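PDB 5V4D: putative translational inhibitor protein from Yersinia pestis, which is of unknown function but belongs to the Rid (YjgF-like) family and may, like its relatives, act as an enamine/imine deaminase. Local coordinates for residues A[10-15]-A[60-65]; A[20-23]-A[28-31]; A[79-84]-A[88-93]. One frame throughout, in Å; residues are numbered along the deposited sequence.

The three contacts trace different levels of one alpha-beta fold. Interaction 2 is the buried hairpin 20-23/28-31, held by backbone hydrogen bonds, with side chains of both strands filling either face of the sheet. Interaction 1 touches it: there a loop leans on helix 49-66, partly buried, through small methyls set against a backbone carbonyl and without a hydrogen bond between its segments. Interaction 3 lies on the other side of the chain's centre, about 21 and 22 Å, centre to centre, from interactions 1 and 2. It packs a helix by apolar contact alone onto strand 74-81 of the sheet that also includes the hairpin, while the far side of that helix binds calcium at the surface.

Interaction 1 (A[10-15]-A[60-65]); sequences KNAPSA and IDAVLL
Asn11 and Ala12, in the loop joining strand 5-7 to strand 22-25, rest on Ala62 and Val63 of helix 49-66, a loop-on-helix contact within the alpha-beta fold of the Rid family. It illustrates how small residues let a chain without regular structure come close to a helix. The nearest alpha carbons, CA of Asn11 and CA of Ala62, are 5.7 Å apart, and the methyl of Ala62 lies between them. Its CB lies 3.3 Å from the backbone O of Asn11 and 3.8 Å from the CB of the same residue, so one methyl meets both the main chain and the root of the side chain. No hydrogen bond crosses the contact, and its cohesion is a matter of fit. The side chain of Asn11 stands at the exposed border, where its CB rather than its amide does the touching. Ala12 is buried, and its methyl points at the helix, coming within 4.3 Å of Ala62 CB as measured from its own CB.

The loop is held in place from other directions. Asn11 N is hydrogen-bonded to Thr9 OG1, and Pro13 O to the side-chain NE2 of Gln21, while Ala12 also packs on Gln21. On the helix, Ile60 turns away from the loop toward Ile122 and Val124 of strand 120-127, so the helix has the loop on one flank and the sheet on another. Val63 divides its branches between two neighbours. With CG1 anti to the backbone N (chi1 170°), CG1 is directed at the methyl of Ala22 in the hairpin, whereas CG2, beside the backbone N, meets Ala12 CB at 3.7 Å.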
loop_
_atom_site.group_PDB
_atom_site.type_symbol
_atom_site.label_atom_id
_atom_site.label_comp_id
_atom_site.label_asym_id
_atom_site.label_seq_id
_atom_site.Cartn_x
_atom_site.Cartn_y
_atom_site.Cartn_z
ATOM N N LYS A 10 -23.905 8.097 -0.044
ATOM C CA LYS A 10 -24.722 6.895 0.008
ATOM C C LYS A 10 -24.600 6.040 -1.254
ATOM O O LYS A 10 -25.108 4.903 -1.265
ATOM C CB LYS A 10 -26.210 7.261 0.241
ATOM C CG LYS A 10 -26.526 7.781 1.646
ATOM C CD LYS A 10 -25.964 6.861 2.724
ATOM C CE LYS A 10 -26.765 6.935 4.021
ATOM N NZ LYS A 10 -26.875 8.326 4.539
ATOM N N ASN A 11 -23.968 6.537 -2.323
ATOM C CA ASN A 11 -23.766 5.716 -3.512
ATOM C C ASN A 11 -22.550 4.802 -3.449
ATOM O O ASN A 11 -22.321 4.039 -4.397
ATOM C CB ASN A 11 -23.681 6.609 -4.746
ATOM C CG ASN A 11 -25.013 7.276 -5.028
ATOM O OD1 ASN A 11 -26.076 6.663 -4.833
ATOM N ND2 ASN A 11 -24.968 8.522 -5.415
ATOM N N ALA A 12 -21.767 4.833 -2.375
ATOM C CA ALA A 12 -20.784 3.798 -2.100
ATOM C C ALA A 12 -21.160 3.122 -0.797
ATOM O O ALA A 12 -21.913 3.684 0.003
ATOM C CB ALA A 12 -19.354 4.365 -1.991
ATOM N N PRO A 13 -20.635 1.923 -0.533
ATOM C CA PRO A 13 -21.010 1.195 0.686
ATOM C C PRO A 13 -20.756 2.010 1.938
ATOM O O PRO A 13 -19.708 2.649 2.078
ATOM C CB PRO A 13 -20.087 -0.031 0.646
ATOM C CG PRO A 13 -19.902 -0.303 -0.795
ATOM C CD PRO A 13 -19.788 1.095 -1.417
ATOM N N SER A 14 -21.702 1.940 2.884
ATOM C CA SER A 14 -21.438 2.530 4.187
ATOM C C SER A 14 -20.246 1.844 4.840
ATOM O O SER A 14 -20.069 0.631 4.725
ATOM C CB SER A 14 -22.660 2.404 5.089
ATOM O OG SER A 14 -23.780 2.965 4.436
ATOM N N ALA A 15 -19.441 2.619 5.545
ATOM C CA ALA A 15 -18.280 2.043 6.224
ATOM C C ALA A 15 -18.714 0.971 7.239
ATOM O O ALA A 15 -19.559 1.232 8.109
ATOM C CB ALA A 15 -17.477 3.153 6.899
ATOM N N ILE A 60 -15.867 2.633 -6.398
ATOM C CA ILE A 60 -14.809 3.637 -6.530
ATOM C C ILE A 60 -15.314 4.857 -7.285
ATOM O O ILE A 60 -15.087 5.985 -6.866
ATOM C CB ILE A 60 -13.577 3.039 -7.235
ATOM C CG1 ILE A 60 -12.873 2.030 -6.314
ATOM C CG2 ILE A 60 -12.613 4.169 -7.734
ATOM C CD1 ILE A 60 -11.844 1.105 -7.072
ATOM N N ASP A 61 -15.995 4.647 -8.408
ATOM C CA ASP A 61 -16.484 5.784 -9.177
ATOM C C ASP A 61 -17.376 6.681 -8.321
ATOM O O ASP A 61 -17.276 7.910 -8.388
ATOM C CB ASP A 61 -17.225 5.271 -10.415
ATOM C CG ASP A 61 -17.330 6.326 -11.476
ATOM O OD1 ASP A 61 -16.283 6.599 -12.087
ATOM O OD2 ASP A 61 -18.456 6.817 -11.735
ATOM N N ALA A 62 -18.263 6.084 -7.512
ATOM C CA ALA A 62 -19.141 6.892 -6.660
ATOM C C ALA A 62 -18.347 7.778 -5.701
ATOM O O ALA A 62 -18.753 8.924 -5.419
ATOM C CB ALA A 62 -20.096 5.992 -5.862
ATOM N N VAL A 63 -17.254 7.245 -5.142
ATOM C CA VAL A 63 -16.427 8.008 -4.224
ATOM C C VAL A 63 -15.753 9.162 -4.953
ATOM O O VAL A 63 -15.779 10.305 -4.487
ATOM C CB VAL A 63 -15.401 7.074 -3.566
ATOM C CG1 VAL A 63 -14.358 7.905 -2.770
ATOM C CG2 VAL A 63 -16.150 6.094 -2.700
ATOM N N LEU A 64 -15.227 8.899 -6.154
ATOM C CA LEU A 64 -14.604 9.956 -6.942
ATOM C C LEU A 64 -15.608 11.069 -7.235
ATOM O O LEU A 64 -15.297 12.253 -7.078
ATOM C CB LEU A 64 -14.095 9.382 -8.256
ATOM C CG LEU A 64 -13.030 8.304 -8.116
ATOM C CD1 LEU A 64 -12.666 7.793 -9.523
ATOM C CD2 LEU A 64 -11.817 8.841 -7.344
ATOM N N LEU A 65 -16.811 10.698 -7.693
ATOM C CA LEU A 65 -17.816 11.714 -8.049
ATOM C C LEU A 65 -18.177 12.574 -6.852
ATOM O O LEU A 65 -18.327 13.792 -6.990
ATOM C CB LEU A 65 -19.066 11.045 -8.609
ATOM C CG LEU A 65 -18.856 10.330 -9.950
ATOM C CD1 LEU A 65 -20.158 9.715 -10.456
ATOM C CD2 LEU A 65 -18.284 11.265 -10.981
#

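Interaction 2 (A[20-23]-A[28-31]); sequences SQAI and ILYA
Ile23 and Tyr30 face each other as an antiparallel hydrogen-bonded pair in the hairpin of strands 22-25 and 28-31, with Ala22 and Ala31 as the adjoining non-hydrogen-bonded pair. The hairpin is a worked case of how a backbone register sorts side chains onto two faces: the alanine methyls go to one, Ile23 and Tyr30 to the other. Two backbone bonds fix the register, Tyr30 N to Ile23 O at 2.8 Å and Ile23 N to Tyr30 O at 2.9 Å.

Tyr30 has CG beside its backbone N and anti to the carbonyl carbon (chi1 -62°), which swings the ring back along its own strand toward Ile28. There CG2 of Ile28 sits 3.5 Å above the ring plane, displaced toward the rim. Ile23 O lies in that plane at the ring edge, 3.7 Å from Tyr30 CD2, so the carbonyl that accepts the backbone bond also borders the aromatic edge. The side chain of Ile23 itself leads away from the partner strand and packs on Phe103 of the second subunit, while Tyr30 meets Val75 of that subunit, which places this face at a trimer interface. On the alanine face, Ala22 CB lies 4.4 Å from Ala31 CB. Leu29 has CG anti to the backbone N (chi1 176°) in the conformer given, which carries CD1 toward the Ala22 methyl; how closely they approach is doubtful, because a second conformer is modelled. Leu29 also packs on Leu64 of helix 49-66.

The chemistry implies a division of labour: N and O of Ile23 and Tyr30 satisfy each other, while the alternate residues Ala22, Leu29 and Ala31 turn their main chain to neighbouring strands, leaving apolar side chains to meet the helix on one face and another subunit on the other.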
loop_
_atom_site.group_PDB
_atom_site.type_symbol
_atom_site.label_atom_id
_atom_site.label_comp_id
_atom_site.label_asym_id
_atom_site.label_seq_id
_atom_site.Cartn_x
_atom_site.Cartn_y
_atom_site.Cartn_z
ATOM N N SER A 20 -13.256 6.228 7.025
ATOM C CA SER A 20 -14.006 7.046 6.090
ATOM C C SER A 20 -13.904 6.460 4.686
ATOM O O SER A 20 -12.880 5.868 4.340
ATOM C CB SER A 20 -13.456 8.467 6.073
ATOM O OG SER A 20 -13.617 9.096 7.354
ATOM N N GLN A 21 -14.952 6.646 3.875
ATOM C CA GLN A 21 -14.866 6.191 2.472
ATOM C C GLN A 21 -13.647 6.778 1.764
ATOM O O GLN A 21 -12.950 6.076 1.001
ATOM C CB GLN A 21 -16.143 6.547 1.714
ATOM C CG GLN A 21 -17.404 5.857 2.261
ATOM C CD GLN A 21 -18.667 6.384 1.609
ATOM O OE1 GLN A 21 -18.715 7.554 1.248
ATOM N NE2 GLN A 21 -19.709 5.531 1.471
ATOM N N ALA A 22 -13.375 8.058 1.988
ATOM C CA ALA A 22 -12.143 8.633 1.471
ATOM C C ALA A 22 -11.836 9.885 2.269
ATOM O O ALA A 22 -12.708 10.432 2.959
ATOM C CB ALA A 22 -12.260 8.959 0.001
ATOM N N ILE A 23 -10.567 10.293 2.208
ATOM C CA ILE A 23 -10.078 11.513 2.854
ATOM C C ILE A 23 -9.363 12.324 1.786
ATOM O O ILE A 23 -8.558 11.769 1.034
ATOM C CB ILE A 23 -9.094 11.195 4.002
ATOM C CG1 ILE A 23 -9.802 10.537 5.181
ATOM C CG2 ILE A 23 -8.323 12.485 4.444
ATOM C CD1 ILE A 23 -10.818 11.436 5.863
ATOM N N ILE A 28 -4.703 15.463 -2.640
ATOM C CA ILE A 28 -4.780 14.030 -2.906
ATOM C C ILE A 28 -6.024 13.447 -2.249
ATOM O O ILE A 28 -6.291 13.720 -1.071
ATOM C CB ILE A 28 -3.545 13.279 -2.378
ATOM C CG1 ILE A 28 -2.260 13.823 -3.018
ATOM C CG2 ILE A 28 -3.738 11.761 -2.568
ATOM C CD1 ILE A 28 -2.133 13.449 -4.456
ATOM N N LEU A 29 -6.777 12.639 -3.006
ATOM C CA LEU A 29 -7.876 11.851 -2.471
ATOM C C LEU A 29 -7.377 10.450 -2.132
ATOM O O LEU A 29 -6.918 9.717 -3.019
ATOM C CB LEU A 29 -9.002 11.761 -3.499
ATOM C CG LEU A 29 -10.182 10.880 -3.129
ATOM C CD1 LEU A 29 -10.774 11.411 -1.890
ATOM C CD2 LEU A 29 -11.230 10.906 -4.233
ATOM N N TYR A 30 -7.455 10.084 -0.857
ATOM C CA TYR A 30 -7.045 8.761 -0.402
ATOM C C TYR A 30 -8.323 7.961 -0.209
ATOM O O TYR A 30 -9.068 8.232 0.730
ATOM C CB TYR A 30 -6.278 8.835 0.919
ATOM C CG TYR A 30 -4.983 9.604 0.873
ATOM C CD1 TYR A 30 -3.756 8.937 0.664
ATOM C CD2 TYR A 30 -4.970 10.995 1.028
ATOM C CE1 TYR A 30 -2.570 9.642 0.609
ATOM C CE2 TYR A 30 -3.768 11.700 0.982
ATOM C CZ TYR A 30 -2.589 11.030 0.769
ATOM O OH TYR A 30 -1.419 11.771 0.731
ATOM N N ALA A 31 -8.602 6.994 -1.099
ATOM C CA ALA A 31 -9.817 6.198 -0.977
ATOM C C ALA A 31 -9.551 4.961 -0.131
ATOM O O ALA A 31 -8.495 4.353 -0.257
ATOM C CB ALA A 31 -10.314 5.738 -2.351
#

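Interaction 3 (A[79-84]-A[88-93]); sequences IFITNI and SQVNDI. With CA (calcium ion), chain H.
Val90 of helix 87-98 touches Ile79 and Ile81 of strand 74-81, and it meets each with a different methyl. The ends of Ile79 and Val90 come together head-on, Ile79 CD1 lying 4.1 Å from Val90 CG1. The valine's other branch, CG2, is 4.2 Å from Ile81 CG2, where Ile81 and Val90 pass alongside, pointing opposite ways; Ile81 was modelled in two conformers, so this second distance is less certain. The split follows from the rotation of Val90: CG1 is anti to the backbone N (chi1 169°) and CG2 lies beside that nitrogen, so the fork opens toward the two isoleucines. All three residues are buried, yet the alpha carbons, Ile81 CA and Val90 CA, stay 9.0 Å apart, so only the branch ends meet.

Strand 74-81, helix 87-98 and strand 105-110 form a beta-alpha-beta unit, the two strands parallel and adjacent in the sheet. Thr108 of the second strand touches both isoleucines. Val90 also packs on Ile49 and Thr53 of helix 49-66, and thus touches a second helix.

In contrast to this close-packed apolar side, the face turned from the strand, toward solvent, carries polar groups. At its margin Asn91 bonds through OD1 to Arg106 NH1 and packs on Pro18 of the third subunit. Asp92, exposed, takes no part in the strand contact and instead grips a calcium ion twice, through OD1 at 2.3 Å and its backbone O at 2.5 Å. Its CG is anti to the backbone N and beside the carbonyl carbon (chi1 -154°), which brings carboxylate and carbonyl oxygen to the same metal. Asp96, a turn later, contributes OD1, and a water joins the shell, its oxygen 2.4 Å from the calcium.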
loop_
_atom_site.group_PDB
_atom_site.type_symbol
_atom_site.label_atom_id
_atom_site.label_comp_id
_atom_site.label_asym_id
_atom_site.label_seq_id
_atom_site.Cartn_x
_atom_site.Cartn_y
_atom_site.Cartn_z
ATOM N N ILE A 79 -4.366 -3.645 -6.300
ATOM C CA ILE A 79 -5.354 -4.709 -6.394
ATOM C C ILE A 79 -4.951 -5.828 -5.439
ATOM O O ILE A 79 -3.892 -6.449 -5.616
ATOM C CB ILE A 79 -5.449 -5.224 -7.837
ATOM C CG1 ILE A 79 -5.893 -4.090 -8.764
ATOM C CG2 ILE A 79 -6.443 -6.433 -7.929
ATOM C CD1 ILE A 79 -5.928 -4.519 -10.262
ATOM N N PHE A 80 -5.842 -6.128 -4.494
ATOM C CA PHE A 80 -5.703 -7.273 -3.578
ATOM C C PHE A 80 -6.676 -8.326 -4.075
ATOM O O PHE A 80 -7.885 -8.072 -4.158
ATOM C CB PHE A 80 -6.024 -6.875 -2.133
ATOM C CG PHE A 80 -5.187 -5.726 -1.588
ATOM C CD1 PHE A 80 -3.877 -5.906 -1.183
ATOM C CD2 PHE A 80 -5.763 -4.498 -1.412
ATOM C CE1 PHE A 80 -3.148 -4.832 -0.608
ATOM C CE2 PHE A 80 -5.013 -3.442 -0.850
ATOM C CZ PHE A 80 -3.755 -3.620 -0.470
ATOM N N ILE A 81 -6.160 -9.488 -4.489
ATOM C CA ILE A 81 -7.039 -10.545 -4.967
ATOM C C ILE A 81 -6.734 -11.823 -4.209
ATOM O O ILE A 81 -5.596 -12.078 -3.818
ATOM C CB ILE A 81 -6.939 -10.787 -6.492
ATOM C CG1 ILE A 81 -5.494 -10.846 -6.982
ATOM C CG2 ILE A 81 -7.722 -9.731 -7.237
ATOM C CD1 ILE A 81 -5.401 -11.357 -8.409
ATOM N N THR A 82 -7.767 -12.641 -4.017
ATOM C CA THR A 82 -7.557 -13.876 -3.262
ATOM C C THR A 82 -6.996 -15.010 -4.120
ATOM O O THR A 82 -6.558 -16.023 -3.565
ATOM C CB THR A 82 -8.845 -14.353 -2.577
ATOM O OG1 THR A 82 -9.887 -14.621 -3.543
ATOM C CG2 THR A 82 -9.330 -13.349 -1.519
ATOM N N ASN A 83 -6.967 -14.851 -5.443
ATOM C CA ASN A 83 -6.483 -15.907 -6.334
ATOM C C ASN A 83 -5.817 -15.192 -7.499
ATOM O O ASN A 83 -6.499 -14.515 -8.282
ATOM C CB ASN A 83 -7.630 -16.786 -6.813
ATOM C CG ASN A 83 -7.165 -17.924 -7.722
ATOM O OD1 ASN A 83 -6.046 -17.965 -8.194
ATOM N ND2 ASN A 83 -8.067 -18.868 -7.964
ATOM N N ILE A 84 -4.502 -15.304 -7.577
ATOM C CA ILE A 84 -3.716 -14.630 -8.626
ATOM C C ILE A 84 -4.185 -15.043 -10.010
ATOM O O ILE A 84 -4.032 -14.281 -10.971
ATOM C CB ILE A 84 -2.202 -14.911 -8.406
ATOM C CG1 ILE A 84 -1.317 -13.911 -9.134
ATOM C CG2 ILE A 84 -1.770 -16.293 -8.870
ATOM C CD1 ILE A 84 -1.417 -12.492 -8.541
ATOM N N SER A 88 -6.407 -11.966 -14.755
ATOM C CA SER A 88 -6.788 -11.586 -16.116
ATOM C C SER A 88 -8.239 -11.131 -16.189
ATOM O O SER A 88 -8.554 -10.134 -16.858
ATOM C CB SER A 88 -6.542 -12.741 -17.063
ATOM O OG SER A 88 -5.133 -12.824 -17.228
ATOM N N GLN A 89 -9.141 -11.843 -15.505
ATOM C CA GLN A 89 -10.538 -11.430 -15.526
ATOM C C GLN A 89 -10.723 -10.074 -14.862
ATOM O O GLN A 89 -11.544 -9.270 -15.314
ATOM C CB GLN A 89 -11.413 -12.466 -14.838
ATOM C CG GLN A 89 -11.629 -13.665 -15.756
ATOM C CD GLN A 89 -12.195 -14.835 -14.985
ATOM O OE1 GLN A 89 -11.446 -15.578 -14.297
ATOM N NE2 GLN A 89 -13.504 -15.011 -15.066
ATOM N N VAL A 90 -9.969 -9.800 -13.786
ATOM C CA VAL A 90 -10.017 -8.463 -13.195
ATOM C C VAL A 90 -9.518 -7.438 -14.193
ATOM O O VAL A 90 -10.158 -6.400 -14.397
ATOM C CB VAL A 90 -9.197 -8.412 -11.891
ATOM C CG1 VAL A 90 -9.019 -6.959 -11.396
ATOM C CG2 VAL A 90 -9.898 -9.303 -10.803
ATOM N N ASN A 91 -8.343 -7.697 -14.783
ATOM C CA ASN A 91 -7.731 -6.758 -15.737
ATOM C C ASN A 91 -8.666 -6.447 -16.895
ATOM O O ASN A 91 -8.719 -5.301 -17.370
ATOM C CB ASN A 91 -6.415 -7.345 -16.286
ATOM C CG ASN A 91 -5.288 -7.271 -15.291
ATOM O OD1 ASN A 91 -5.313 -6.434 -14.418
ATOM N ND2 ASN A 91 -4.288 -8.152 -15.426
ATOM N N ASP A 92 -9.367 -7.471 -17.401
ATOM C CA ASP A 92 -10.210 -7.270 -18.582
ATOM C C ASP A 92 -11.270 -6.209 -18.312
ATOM O O ASP A 92 -11.594 -5.404 -19.204
ATOM C CB ASP A 92 -10.850 -8.599 -18.969
ATOM C CG ASP A 92 -11.202 -8.675 -20.432
ATOM O OD1 ASP A 92 -11.010 -7.666 -21.196
ATOM O OD2 ASP A 92 -11.691 -9.769 -20.784
ATOM N N ILE A 93 -11.820 -6.186 -17.096
ATOM C CA ILE A 93 -12.859 -5.210 -16.742
ATOM C C ILE A 93 -12.264 -3.887 -16.260
ATOM O O ILE A 93 -12.795 -2.800 -16.527
ATOM C CB ILE A 93 -13.768 -5.850 -15.680
ATOM C CG1 ILE A 93 -14.511 -7.060 -16.285
ATOM C CG2 ILE A 93 -14.753 -4.795 -15.049
ATOM C CD1 ILE A 93 -15.163 -7.969 -15.227
HETATM CA CA CA H . -11.983 -5.602 -21.677
HETATM O O HOH W 1 -14.036 -6.564 -20.918
#